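MmeI (Methylophilus methylotrophus, PDB 5HR4) is a restriction-modification enzyme that binds DNA and probably methylates adenine at N6, with S-adenosyl-L-methionine as the methyl donor. Local coordinates at residues K323-L328 with F477-P482; H400-N405 with N443-I448; Y746-E751 with N773-I778. All coordinates share one frame; numbering follows the deposited sequence.

Interaction 1 (K323-L328 with F477-P482); sequences KLIKPL and FILGNP. With SFG (sinefungin), chain H; nucleotides of chain B.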
loop_
_atom_site.group_PDB
_atom_site.type_symbol
_atom_site.label_atom_id
_atom_site.label_comp_id
_atom_site.label_asym_id
_atom_site.label_seq_id
_atom_site.Cartn_x
_atom_site.Cartn_y
_atom_site.Cartn_z
ATOM N N LYS A 323 4.394 6.473 12.853
ATOM C CA LYS A 323 3.224 7.328 12.629
ATOM C C LYS A 323 1.930 6.605 12.968
ATOM O O LYS A 323 0.892 7.253 13.142
ATOM C CB LYS A 323 3.084 7.819 11.176
ATOM C CG LYS A 323 4.305 7.816 10.322
ATOM C CD LYS A 323 3.895 7.711 8.867
ATOM C CE LYS A 323 4.517 8.808 8.027
ATOM N NZ LYS A 323 4.149 8.632 6.602
ATOM N N LEU A 324 1.958 5.272 13.019
ATOM C CA LEU A 324 0.744 4.531 13.310
ATOM C C LEU A 324 0.603 4.199 14.798
ATOM O O LEU A 324 -0.490 4.353 15.364
ATOM C CB LEU A 324 0.707 3.268 12.454
ATOM C CG LEU A 324 -0.551 2.407 12.492
ATOM C CD1 LEU A 324 -0.570 1.648 11.219
ATOM C CD2 LEU A 324 -0.557 1.431 13.668
ATOM N N ILE A 325 1.680 3.773 15.465
ATOM C CA ILE A 325 1.536 3.424 16.877
ATOM C C ILE A 325 1.580 4.632 17.817
ATOM O O ILE A 325 1.121 4.516 18.964
ATOM C CB ILE A 325 2.594 2.395 17.320
ATOM C CG1 ILE A 325 3.998 3.002 17.273
ATOM C CG2 ILE A 325 2.488 1.101 16.476
ATOM C CD1 ILE A 325 5.108 2.038 17.652
ATOM N N LYS A 326 2.122 5.781 17.406
ATOM C CA LYS A 326 2.126 6.915 18.337
ATOM C C LYS A 326 0.710 7.378 18.648
ATOM O O LYS A 326 0.350 7.427 19.837
ATOM C CB LYS A 326 2.986 8.072 17.809
ATOM C CG LYS A 326 4.504 7.862 17.893
ATOM C CD LYS A 326 5.246 8.914 17.045
ATOM C CE LYS A 326 5.950 9.969 17.903
ATOM N NZ LYS A 326 5.015 10.568 18.896
ATOM N N PRO A 327 -0.146 7.685 17.664
ATOM C CA PRO A 327 -1.547 7.982 17.994
ATOM C C PRO A 327 -2.313 6.784 18.522
ATOM O O PRO A 327 -3.222 6.969 19.334
ATOM C CB PRO A 327 -2.141 8.467 16.661
ATOM C CG PRO A 327 -0.985 8.650 15.742
ATOM C CD PRO A 327 0.084 7.732 16.208
ATOM N N LEU A 328 -2.003 5.562 18.091
ATOM C CA LEU A 328 -2.834 4.434 18.511
ATOM C C LEU A 328 -2.747 4.220 20.017
ATOM O O LEU A 328 -3.775 4.114 20.700
ATOM C CB LEU A 328 -2.448 3.156 17.763
ATOM C CG LEU A 328 -3.466 2.001 17.878
ATOM C CD1 LEU A 328 -4.884 2.441 17.473
ATOM C CD2 LEU A 328 -3.032 0.758 17.083
ATOM N N PHE A 477 -4.842 -3.933 21.061
ATOM C CA PHE A 477 -4.662 -3.191 19.824
ATOM C C PHE A 477 -4.522 -4.131 18.629
ATOM O O PHE A 477 -3.906 -5.199 18.722
ATOM C CB PHE A 477 -3.463 -2.261 19.933
ATOM C CG PHE A 477 -3.509 -1.406 21.135
ATOM C CD1 PHE A 477 -4.141 -0.172 21.100
ATOM C CD2 PHE A 477 -2.960 -1.840 22.326
ATOM C CE1 PHE A 477 -4.200 0.627 22.226
ATOM C CE2 PHE A 477 -3.032 -1.049 23.459
ATOM C CZ PHE A 477 -3.646 0.188 23.401
ATOM N N ILE A 478 -5.122 -3.719 17.515
ATOM C CA ILE A 478 -4.994 -4.383 16.230
ATOM C C ILE A 478 -4.317 -3.390 15.300
ATOM O O ILE A 478 -4.867 -2.315 15.022
ATOM C CB ILE A 478 -6.358 -4.833 15.682
ATOM C CG1 ILE A 478 -6.920 -5.973 16.523
ATOM C CG2 ILE A 478 -6.255 -5.304 14.247
ATOM C CD1 ILE A 478 -8.269 -6.374 16.072
ATOM N N LEU A 479 -3.112 -3.729 14.843
ATOM C CA LEU A 479 -2.375 -2.863 13.941
ATOM C C LEU A 479 -1.666 -3.688 12.883
ATOM O O LEU A 479 -1.310 -4.844 13.115
ATOM C CB LEU A 479 -1.352 -2.018 14.693
ATOM C CG LEU A 479 -0.541 -2.639 15.825
ATOM C CD1 LEU A 479 0.616 -3.403 15.306
ATOM C CD2 LEU A 479 -0.032 -1.502 16.685
ATOM N N GLY A 480 -1.438 -3.081 11.730
ATOM C CA GLY A 480 -0.557 -3.690 10.759
ATOM C C GLY A 480 -0.739 -3.088 9.387
ATOM O O GLY A 480 -1.553 -2.193 9.173
ATOM N N ASN A 481 0.034 -3.635 8.444
ATOM C CA ASN A 481 0.096 -3.155 7.068
ATOM C C ASN A 481 -0.298 -4.288 6.126
ATOM O O ASN A 481 0.568 -4.940 5.524
ATOM C CB ASN A 481 1.487 -2.619 6.740
ATOM C CG ASN A 481 1.590 -2.129 5.319
ATOM O OD1 ASN A 481 0.586 -1.786 4.686
ATOM N ND2 ASN A 481 2.804 -2.100 4.797
ATOM N N PRO A 482 -1.595 -4.517 5.944
ATOM C CA PRO A 482 -2.069 -5.652 5.127
ATOM C C PRO A 482 -1.810 -5.439 3.644
ATOM O O PRO A 482 -1.672 -4.292 3.180
ATOM C CB PRO A 482 -3.579 -5.687 5.418
ATOM C CG PRO A 482 -3.780 -4.818 6.624
ATOM C CD PRO A 482 -2.701 -3.794 6.589
HETATM N N SFG H . 4.113 -5.236 8.071
HETATM C CA SFG H . 5.028 -6.259 7.613
HETATM C C SFG H . 6.433 -5.742 7.854
HETATM O O SFG H . 6.575 -4.604 8.354
HETATM O OXT SFG H . 7.443 -6.431 7.573
HETATM C CB SFG H . 4.816 -6.530 6.127
HETATM C CG SFG H . 3.351 -6.879 5.918
HETATM C CD SFG H . 3.130 -6.872 4.422
HETATM N NE SFG H . 2.937 -5.489 4.033
HETATM C "C5'" SFG H . 1.927 -7.739 4.018
HETATM C "C4'" SFG H . 1.998 -9.219 4.526
HETATM O "O4'" SFG H . 0.811 -9.749 4.449
HETATM C "C3'" SFG H . 2.868 -10.142 3.654
HETATM O "O3'" SFG H . 3.934 -10.520 4.401
HETATM C "C2'" SFG H . 1.965 -11.348 3.261
HETATM O "O2'" SFG H . 2.691 -12.644 3.378
HETATM C "C1'" SFG H . 1.011 -11.318 4.136
HETATM N N9 SFG H . -0.253 -11.748 3.625
HETATM C C8 SFG H . -0.773 -11.534 2.420
HETATM N N7 SFG H . -1.995 -12.070 2.389
HETATM C C5 SFG H . -2.229 -12.609 3.585
HETATM C C6 SFG H . -3.320 -13.288 4.070
HETATM N N6 SFG H . -4.588 -13.644 3.482
HETATM N N1 SFG H . -3.337 -13.749 5.315
HETATM C C2 SFG H . -2.259 -13.540 6.109
HETATM N N3 SFG H . -1.177 -12.874 5.627
HETATM C C4 SFG H . -1.162 -12.406 4.359
ATOM P P DA B 7 -1.413 -3.149 -7.853
ATOM O OP1 DA B 7 -0.577 -4.292 -8.315
ATOM O OP2 DA B 7 -2.671 -3.420 -7.117
ATOM O "O5'" DA B 7 -0.478 -2.153 -7.050
ATOM C "C5'" DA B 7 -0.397 -2.173 -5.683
ATOM C "C4'" DA B 7 0.958 -1.652 -5.323
ATOM O "O4'" DA B 7 1.118 -1.626 -3.907
ATOM C "C3'" DA B 7 2.117 -2.462 -5.880
ATOM O "O3'" DA B 7 3.077 -1.552 -6.347
ATOM C "C2'" DA B 7 2.612 -3.252 -4.666
ATOM C "C1'" DA B 7 2.294 -2.303 -3.525
ATOM N N9 DA B 7 1.960 -2.938 -2.257
ATOM C C8 DA B 7 1.181 -4.032 -2.076
ATOM N N7 DA B 7 0.982 -4.331 -0.827
ATOM C C5 DA B 7 1.658 -3.342 -0.131
ATOM C C6 DA B 7 1.824 -3.082 1.255
ATOM N N6 DA B 7 1.308 -3.849 2.219
ATOM N N1 DA B 7 2.557 -2.008 1.609
ATOM C C2 DA B 7 3.077 -1.248 0.648
ATOM N N3 DA B 7 2.978 -1.387 -0.679
ATOM C C4 DA B 7 2.250 -2.466 -1.000
#
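The Rossmann-like methyltransferase fold illustrates how a helix laid on a sheet can bury the strand that leads into the probable active site. Residues 323-328 belong to helix 318-340 and run nearly antiparallel to strand 477-480, the axes of the two short segments 9.6 Å apart.

The side chains pack through apolar groups, with no hydrogen bond between the segments. Leu479 lies at the centre: its CB meets Leu324 CD2 at 3.7 Å, while its CD2 lies 3.6 Å from Ile325 CG2 and also touches Leu328 CD2, the side chains meeting at a slant. Leu328 and Phe477 lie alongside each other, pointing opposite ways, CG against CD1. Phe369 of helix 368-388 packs on both Leu324 and Leu479.

Contacts to the ligand and the DNA begin where the strand ends, at the Asn-Pro-Pro-Phe motif of N6-adenine methyltransferases. Asn481 O accepts a hydrogen bond from sinefungin NE at 2.9 Å. The side-chain amide, with CG anti to the backbone N (chi1 179°), turns to the adenine of DA7 of chain B. There OD1 takes a weak bond from N6, whereas ND2, also bonded to Thr316 OG1, donates to adenine N1 at 3.2 Å, N-H...N angle 151°.

Interaction 2 (H400-N405 with N443-I448); sequences HLIQIN and NYFARI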
loop_
_atom_site.group_PDB
_atom_site.type_symbol
_atom_site.label_atom_id
_atom_site.label_comp_id
_atom_site.label_asym_id
_atom_site.label_seq_id
_atom_site.Cartn_x
_atom_site.Cartn_y
_atom_site.Cartn_z
ATOM N N HIS A 400 13.637 -9.392 39.021
ATOM C CA HIS A 400 12.396 -9.412 39.785
ATOM C C HIS A 400 11.544 -8.173 39.572
ATOM O O HIS A 400 10.376 -8.172 39.968
ATOM C CB HIS A 400 12.694 -9.602 41.276
ATOM C CG HIS A 400 13.453 -10.861 41.574
ATOM N ND1 HIS A 400 13.352 -11.992 40.788
ATOM C CD2 HIS A 400 14.344 -11.160 42.549
ATOM C CE1 HIS A 400 14.143 -12.934 41.273
ATOM N NE2 HIS A 400 14.757 -12.454 42.339
ATOM N N LEU A 401 12.082 -7.134 38.936
ATOM C CA LEU A 401 11.287 -5.952 38.632
ATOM C C LEU A 401 10.668 -6.028 37.239
ATOM O O LEU A 401 9.473 -5.769 37.085
ATOM C CB LEU A 401 12.144 -4.691 38.785
ATOM N N ILE A 402 11.456 -6.413 36.228
ATOM C CA ILE A 402 10.982 -6.427 34.841
ATOM C C ILE A 402 9.736 -7.295 34.688
ATOM O O ILE A 402 9.501 -8.234 35.460
ATOM C CB ILE A 402 12.092 -6.921 33.899
ATOM C CG1 ILE A 402 11.826 -6.466 32.458
ATOM C CG2 ILE A 402 12.190 -8.431 33.951
ATOM C CD1 ILE A 402 13.053 -6.530 31.547
ATOM N N GLN A 403 8.933 -6.981 33.671
ATOM C CA GLN A 403 7.695 -7.713 33.416
ATOM C C GLN A 403 7.416 -7.942 31.930
ATOM O O GLN A 403 7.175 -9.084 31.505
ATOM C CB GLN A 403 6.517 -6.983 34.053
ATOM C CG GLN A 403 6.357 -7.272 35.526
ATOM C CD GLN A 403 4.937 -7.039 35.982
ATOM O OE1 GLN A 403 4.032 -7.805 35.643
ATOM N NE2 GLN A 403 4.724 -5.971 36.739
ATOM N N ILE A 404 7.464 -6.859 31.147
ATOM C CA ILE A 404 7.091 -6.887 29.739
ATOM C C ILE A 404 7.872 -7.959 28.977
ATOM O O ILE A 404 9.054 -8.214 29.249
ATOM C CB ILE A 404 7.287 -5.470 29.174
ATOM C CG1 ILE A 404 6.294 -4.549 29.876
ATOM C CG2 ILE A 404 7.048 -5.399 27.679
ATOM C CD1 ILE A 404 6.610 -3.101 29.732
ATOM N N ASN A 405 7.198 -8.629 28.039
ATOM C CA ASN A 405 7.802 -9.783 27.383
ATOM C C ASN A 405 7.040 -10.111 26.104
ATOM O O ASN A 405 5.912 -9.660 25.881
ATOM C CB ASN A 405 7.842 -11.002 28.318
ATOM C CG ASN A 405 9.113 -11.826 28.156
ATOM O OD1 ASN A 405 9.740 -11.848 27.085
ATOM N ND2 ASN A 405 9.501 -12.506 29.221
ATOM N N ASN A 443 23.781 -4.044 35.742
ATOM C CA ASN A 443 23.856 -5.444 36.148
ATOM C C ASN A 443 23.318 -6.304 35.020
ATOM O O ASN A 443 22.319 -5.955 34.382
ATOM C CB ASN A 443 23.104 -5.748 37.453
ATOM C CG ASN A 443 21.649 -5.359 37.395
ATOM O OD1 ASN A 443 21.274 -4.434 36.664
ATOM N ND2 ASN A 443 20.817 -6.051 38.181
ATOM N N TYR A 444 23.990 -7.430 34.790
ATOM C CA TYR A 444 23.695 -8.255 33.627
ATOM C C TYR A 444 22.353 -8.939 33.791
ATOM O O TYR A 444 22.072 -9.546 34.828
ATOM C CB TYR A 444 24.781 -9.299 33.414
ATOM C CG TYR A 444 24.637 -10.066 32.113
ATOM C CD1 TYR A 444 25.194 -9.575 30.929
ATOM C CD2 TYR A 444 23.952 -11.280 32.068
ATOM C CE1 TYR A 444 25.080 -10.260 29.746
ATOM C CE2 TYR A 444 23.829 -11.975 30.886
ATOM C CZ TYR A 444 24.399 -11.466 29.723
ATOM O OH TYR A 444 24.281 -12.166 28.530
ATOM N N PHE A 445 21.530 -8.856 32.760
ATOM C CA PHE A 445 20.218 -9.479 32.798
ATOM C C PHE A 445 19.843 -9.922 31.393
ATOM O O PHE A 445 19.708 -9.077 30.501
ATOM C CB PHE A 445 19.188 -8.510 33.353
ATOM C CG PHE A 445 17.783 -8.935 33.120
ATOM C CD1 PHE A 445 17.149 -9.793 34.010
ATOM C CD2 PHE A 445 17.076 -8.473 32.015
ATOM C CE1 PHE A 445 15.839 -10.182 33.797
ATOM C CE2 PHE A 445 15.763 -8.855 31.801
ATOM C CZ PHE A 445 15.144 -9.710 32.692
ATOM N N ALA A 446 19.671 -11.237 31.206
ATOM C CA ALA A 446 19.275 -11.809 29.925
ATOM C C ALA A 446 18.164 -12.829 30.135
ATOM O O ALA A 446 18.054 -13.457 31.192
ATOM C CB ALA A 446 20.450 -12.471 29.200
ATOM N N ARG A 447 17.335 -12.988 29.107
ATOM C CA ARG A 447 16.285 -13.988 29.126
ATOM C C ARG A 447 16.678 -15.183 28.265
ATOM O O ARG A 447 16.016 -15.497 27.262
ATOM C CB ARG A 447 14.957 -13.375 28.681
ATOM C CG ARG A 447 14.347 -12.483 29.718
ATOM C CD ARG A 447 13.300 -11.597 29.102
ATOM N NE ARG A 447 12.311 -11.171 30.091
ATOM C CZ ARG A 447 11.493 -10.133 29.935
ATOM N NH1 ARG A 447 11.551 -9.393 28.828
ATOM N NH2 ARG A 447 10.616 -9.828 30.885
ATOM N N ILE A 448 17.748 -15.858 28.679
ATOM C CA ILE A 448 18.202 -17.107 28.079
ATOM C C ILE A 448 18.262 -18.163 29.174
ATOM O O ILE A 448 18.860 -17.916 30.221
ATOM C CB ILE A 448 19.579 -16.970 27.408
ATOM C CG1 ILE A 448 19.559 -15.811 26.399
ATOM C CG2 ILE A 448 19.976 -18.287 26.738
ATOM C CD1 ILE A 448 18.601 -16.012 25.274
#
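Two loops at the periphery of the methyltransferase domain meet here, one following the short helix 398-401 and the other following helix 416-440. Away from the sinefungin pocket, they offer a worked example of how a single arginine can tie irregular backbone together. The side chain of Arg447, extended from CG to NE, reaches across to Ile404, where both terminal nitrogens hold the carbonyl oxygen. NH1 and NH2 each donate to Ile404 O over 2.8 Å, and the oxygen sits close to the guanidinium plane. The two bonds differ at the acceptor: NH1 lies in the carbonyl plane, whereas NH2 approaches from above it. Neither is straight, both N-H...O angles being 135°, as expected when two donors share one atom.

The flat group is also sandwiched. Over one face lies the amide of Asn405, its plane only 15° from that of the guanidinium and ND2 3.1 Å above the centre. This is a stack and not a hydrogen bond, since ND2 and the arginine nitrogens are all donors. The opposite face receives Ile402 CD1, displaced toward the rim. Ile402 also extends the contact to Phe445, its CG2 lying 3.5 Å from ring atom CZ and its CD1 3.6 Å from CE2. Asp430 of helix 416-440 forms a salt bridge with Arg447 NH1, which may offset the nearby like charge of Arg378.

An alanine at Arg447 would remove the guanidinium and would probably leave the two loops less firmly joined, with both bonds to Ile404 O and the surface between Ile402 and Asn405 lost. The arrangement is one of two terminal N-H donors of an arginine sharing one backbone carbonyl, combined with amide-guanidinium stacking, and it links two connecting loops of the Rossmann-like domain.

Interaction 3 (Y746-E751 with N773-I778); sequences YLLIPE and NATYHI. With nucleotides of chain B; nucleotides of chain C.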
loop_
_atom_site.group_PDB
_atom_site.type_symbol
_atom_site.label_atom_id
_atom_site.label_comp_id
_atom_site.label_asym_id
_atom_site.label_seq_id
_atom_site.Cartn_x
_atom_site.Cartn_y
_atom_site.Cartn_z
ATOM N N TYR A 746 -16.833 16.579 -30.849
ATOM C CA TYR A 746 -17.084 16.253 -29.444
ATOM C C TYR A 746 -16.071 16.916 -28.508
ATOM O O TYR A 746 -14.971 17.314 -28.909
ATOM C CB TYR A 746 -17.083 14.732 -29.229
ATOM C CG TYR A 746 -15.811 14.063 -29.696
ATOM C CD1 TYR A 746 -14.762 13.863 -28.822
ATOM C CD2 TYR A 746 -15.662 13.629 -31.009
ATOM C CE1 TYR A 746 -13.590 13.255 -29.227
ATOM C CE2 TYR A 746 -14.488 13.022 -31.434
ATOM C CZ TYR A 746 -13.450 12.839 -30.532
ATOM O OH TYR A 746 -12.268 12.222 -30.902
ATOM N N LEU A 747 -16.450 16.994 -27.236
ATOM C CA LEU A 747 -15.605 17.550 -26.185
ATOM C C LEU A 747 -14.893 16.415 -25.459
ATOM O O LEU A 747 -15.547 15.540 -24.895
ATOM C CB LEU A 747 -16.446 18.368 -25.210
ATOM C CG LEU A 747 -15.788 18.871 -23.931
ATOM C CD1 LEU A 747 -14.744 19.913 -24.262
ATOM C CD2 LEU A 747 -16.853 19.435 -22.998
ATOM N N LEU A 748 -13.562 16.443 -25.469
ATOM C CA LEU A 748 -12.725 15.380 -24.925
ATOM C C LEU A 748 -12.222 15.733 -23.528
ATOM O O LEU A 748 -11.703 16.836 -23.316
ATOM C CB LEU A 748 -11.535 15.142 -25.851
ATOM C CG LEU A 748 -10.678 13.896 -25.622
ATOM C CD1 LEU A 748 -9.930 13.578 -26.901
ATOM C CD2 LEU A 748 -9.689 14.093 -24.477
ATOM N N ILE A 749 -12.319 14.784 -22.599
ATOM C CA ILE A 749 -11.794 14.921 -21.243
ATOM C C ILE A 749 -10.756 13.827 -21.014
ATOM O O ILE A 749 -11.092 12.643 -21.069
ATOM C CB ILE A 749 -12.891 14.819 -20.170
ATOM C CG1 ILE A 749 -14.059 15.774 -20.456
ATOM C CG2 ILE A 749 -12.282 15.063 -18.794
ATOM C CD1 ILE A 749 -15.135 15.209 -21.399
ATOM N N PRO A 750 -9.494 14.158 -20.755
ATOM C CA PRO A 750 -8.495 13.115 -20.489
ATOM C C PRO A 750 -8.806 12.334 -19.221
ATOM O O PRO A 750 -9.313 12.879 -18.237
ATOM C CB PRO A 750 -7.192 13.909 -20.341
ATOM C CG PRO A 750 -7.416 15.123 -21.189
ATOM C CD PRO A 750 -8.870 15.469 -20.978
ATOM N N GLU A 751 -8.454 11.044 -19.230
ATOM C CA GLU A 751 -8.839 10.192 -18.112
ATOM C C GLU A 751 -7.879 10.322 -16.930
ATOM O O GLU A 751 -8.318 10.499 -15.791
ATOM C CB GLU A 751 -8.937 8.742 -18.572
ATOM C CG GLU A 751 -9.624 7.820 -17.575
ATOM C CD GLU A 751 -8.796 6.591 -17.268
ATOM O OE1 GLU A 751 -7.544 6.703 -17.281
ATOM O OE2 GLU A 751 -9.391 5.523 -17.020
ATOM N N ASN A 773 -9.556 4.918 -25.224
ATOM C CA ASN A 773 -10.280 4.742 -23.960
ATOM C C ASN A 773 -9.600 5.443 -22.788
ATOM O O ASN A 773 -10.154 5.427 -21.683
ATOM C CB ASN A 773 -10.526 3.250 -23.616
ATOM C CG ASN A 773 -9.249 2.404 -23.523
ATOM O OD1 ASN A 773 -8.442 2.363 -24.447
ATOM N ND2 ASN A 773 -9.091 1.693 -22.410
ATOM N N ALA A 774 -8.444 6.073 -23.001
ATOM C CA ALA A 774 -7.800 6.941 -22.024
ATOM C C ALA A 774 -8.448 8.301 -21.936
ATOM O O ALA A 774 -7.814 9.233 -21.444
ATOM C CB ALA A 774 -6.315 7.115 -22.355
ATOM N N THR A 775 -9.677 8.444 -22.421
ATOM C CA THR A 775 -10.366 9.725 -22.468
ATOM C C THR A 775 -11.852 9.458 -22.328
ATOM O O THR A 775 -12.317 8.343 -22.555
ATOM C CB THR A 775 -10.139 10.462 -23.799
ATOM O OG1 THR A 775 -10.815 9.746 -24.851
ATOM C CG2 THR A 775 -8.648 10.596 -24.142
ATOM N N TYR A 776 -12.602 10.496 -21.992
ATOM C CA TYR A 776 -14.057 10.476 -22.090
ATOM C C TYR A 776 -14.464 11.550 -23.084
ATOM O O TYR A 776 -13.639 12.367 -23.497
ATOM C CB TYR A 776 -14.722 10.718 -20.720
ATOM C CG TYR A 776 -14.631 9.533 -19.795
ATOM C CD1 TYR A 776 -13.434 9.216 -19.163
ATOM C CD2 TYR A 776 -15.732 8.703 -19.578
ATOM C CE1 TYR A 776 -13.332 8.117 -18.329
ATOM C CE2 TYR A 776 -15.644 7.602 -18.740
ATOM C CZ TYR A 776 -14.439 7.316 -18.112
ATOM O OH TYR A 776 -14.333 6.224 -17.265
ATOM N N HIS A 777 -15.741 11.567 -23.467
ATOM C CA HIS A 777 -16.188 12.617 -24.377
ATOM C C HIS A 777 -17.705 12.772 -24.352
ATOM O O HIS A 777 -18.447 11.825 -24.061
ATOM C CB HIS A 777 -15.722 12.363 -25.806
ATOM C CG HIS A 777 -16.315 11.137 -26.427
ATOM N ND1 HIS A 777 -15.828 9.870 -26.178
ATOM C CD2 HIS A 777 -17.343 10.985 -27.298
ATOM C CE1 HIS A 777 -16.533 8.991 -26.870
ATOM N NE2 HIS A 777 -17.459 9.640 -27.555
ATOM N N ILE A 778 -18.139 13.993 -24.654
ATOM C CA ILE A 778 -19.540 14.383 -24.770
ATOM C C ILE A 778 -19.801 14.723 -26.236
ATOM O O ILE A 778 -19.303 15.748 -26.729
ATOM C CB ILE A 778 -19.873 15.572 -23.859
ATOM C CG1 ILE A 778 -19.624 15.214 -22.394
ATOM C CG2 ILE A 778 -21.321 16.009 -24.047
ATOM C CD1 ILE A 778 -20.124 16.258 -21.412
ATOM P P DC B 5 -11.481 4.181 -9.549
ATOM O OP1 DC B 5 -11.906 4.254 -8.128
ATOM O OP2 DC B 5 -11.007 5.355 -10.302
ATOM O "O5'" DC B 5 -10.279 3.146 -9.629
ATOM C "C5'" DC B 5 -10.429 1.852 -9.130
ATOM C "C4'" DC B 5 -9.415 0.961 -9.795
ATOM O "O4'" DC B 5 -9.655 0.932 -11.204
ATOM C "C3'" DC B 5 -7.994 1.465 -9.709
ATOM O "O3'" DC B 5 -7.446 1.091 -8.479
ATOM C "C2'" DC B 5 -7.311 0.751 -10.885
ATOM C "C1'" DC B 5 -8.488 0.435 -11.819
ATOM N N1 DC B 5 -8.392 1.035 -13.143
ATOM C C2 DC B 5 -8.247 0.201 -14.253
ATOM O O2 DC B 5 -8.162 -1.013 -14.072
ATOM N N3 DC B 5 -8.184 0.750 -15.488
ATOM C C4 DC B 5 -8.273 2.081 -15.622
ATOM N N4 DC B 5 -8.213 2.599 -16.859
ATOM C C5 DC B 5 -8.429 2.941 -14.491
ATOM C C6 DC B 5 -8.492 2.375 -13.286
ATOM P P DG C 9 -3.622 -3.138 -25.406
ATOM O OP1 DG C 9 -2.641 -3.996 -26.089
ATOM O OP2 DG C 9 -4.622 -2.279 -26.080
ATOM O "O5'" DG C 9 -4.407 -4.009 -24.330
ATOM C "C5'" DG C 9 -3.716 -4.965 -23.596
ATOM C "C4'" DG C 9 -4.525 -5.386 -22.400
ATOM O "O4'" DG C 9 -4.896 -4.223 -21.606
ATOM C "C3'" DG C 9 -5.844 -6.074 -22.723
ATOM O "O3'" DG C 9 -6.106 -6.978 -21.694
ATOM C "C2'" DG C 9 -6.825 -4.920 -22.661
ATOM C "C1'" DG C 9 -6.288 -4.256 -21.419
ATOM N N9 DG C 9 -6.779 -2.918 -21.205
ATOM C C8 DG C 9 -7.133 -1.980 -22.153
ATOM N N7 DG C 9 -7.568 -0.878 -21.638
ATOM C C5 DG C 9 -7.479 -1.099 -20.255
ATOM C C6 DG C 9 -7.794 -0.261 -19.158
ATOM O O6 DG C 9 -8.238 0.890 -19.174
ATOM N N1 DG C 9 -7.559 -0.900 -17.944
ATOM C C2 DG C 9 -7.063 -2.173 -17.810
ATOM N N2 DG C 9 -6.883 -2.630 -16.571
ATOM N N3 DG C 9 -6.768 -2.946 -18.815
ATOM C C4 DG C 9 -6.997 -2.350 -19.998
ATOM P P DT C 7 -2.877 8.094 -21.228
ATOM O OP1 DT C 7 -3.344 8.657 -22.510
ATOM O OP2 DT C 7 -3.858 7.857 -20.145
ATOM O "O5'" DT C 7 -2.100 6.760 -21.539
ATOM C "C5'" DT C 7 -0.865 6.867 -22.230
ATOM C "C4'" DT C 7 -0.397 5.510 -22.724
ATOM O "O4'" DT C 7 -0.067 4.678 -21.587
ATOM C "C3'" DT C 7 -1.413 4.695 -23.532
ATOM O "O3'" DT C 7 -0.691 3.835 -24.374
ATOM C "C2'" DT C 7 -2.108 3.921 -22.426
ATOM C "C1'" DT C 7 -0.902 3.541 -21.582
ATOM N N1 DT C 7 -1.209 3.250 -20.196
ATOM C C2 DT C 7 -0.851 2.028 -19.675
ATOM O O2 DT C 7 -0.311 1.159 -20.334
ATOM N N3 DT C 7 -1.150 1.861 -18.351
ATOM C C4 DT C 7 -1.746 2.787 -17.515
ATOM O O4 DT C 7 -1.977 2.550 -16.336
ATOM C C5 DT C 7 -2.076 4.058 -18.129
ATOM C C7 DT C 7 -2.724 5.135 -17.329
ATOM C C6 DT C 7 -1.789 4.227 -19.424
HETATM O O HOH W 1 -11.837 5.842 -15.879
#
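Antiparallel strand pairing in the target recognition domain joins residues 746-751 to 773-778. Its backbone bonds follow the regular alternation. Leu747 with Ile778 and Ile749 with Tyr776 are hydrogen-bonded pairs, each closed by two bonds; Tyr776 N to Ile749 O, at 2.8 Å, is almost straight. Leu748 with His777 and Pro750 with Thr775 are the non-hydrogen-bonded pairs, so the proline costs no bond to this partner strand. Beyond them Glu751 N donates to Ala774 O at 2.9 Å.

Side-chain packing divides between the faces. On one, Leu748 CD2 presses on Thr775 CG2 at 3.7 Å, and His777 CB lies 3.5 Å from Tyr746 CD1, the two rings set obliquely; Tyr746 OH bonds to Val769 O. Leu747, Ile749, Tyr776 and Ile778 occupy the other.

DNA contacts gather where the pairing ends. Glu751 CG, anti to the backbone N, touches the edge of the Tyr776 ring, and the chain then bends so that OE2 accepts from N4 of DC5 of chain B at 3.2 Å. A water donates to the same OE2 and accepts from Tyr776 OH. Asn773 ND2 donates to N7 of DG9 of chain C at 3.1 Å. These two nucleotides face each other as a C-G pair, so residues just beyond the ends of both strands contact one base pair at its major-groove edge.

Strand 763-765 flanks residues 746-750, and 641-642 flanks 775-779. Helix 783-790 packs on Leu747 and Ile778, while helix 679-683 packs on Leu748 and Pro750 from the other face.

How the interactions relate
Interactions 1 and 2 belong to the methyltransferase region, and interaction 3 to the target recognition domain. Along the chain, interaction 2 is nested within the loop closed by interaction 1; interaction 3 follows both. The first two have centres about 27 Å apart and share helix 368-388, which packs against each, so the sinefungin side and the outer loops border one helix. Interaction 3 lies about 41 Å from interaction 1 and about 66 Å from interaction 2, centre to centre, in a separate antiparallel sheet. Bound DNA connects interactions 1 and 3: chain B places an adenine at the one and a cytosine at the other, so base contacts in target recognition lie apart from the probable methylation site.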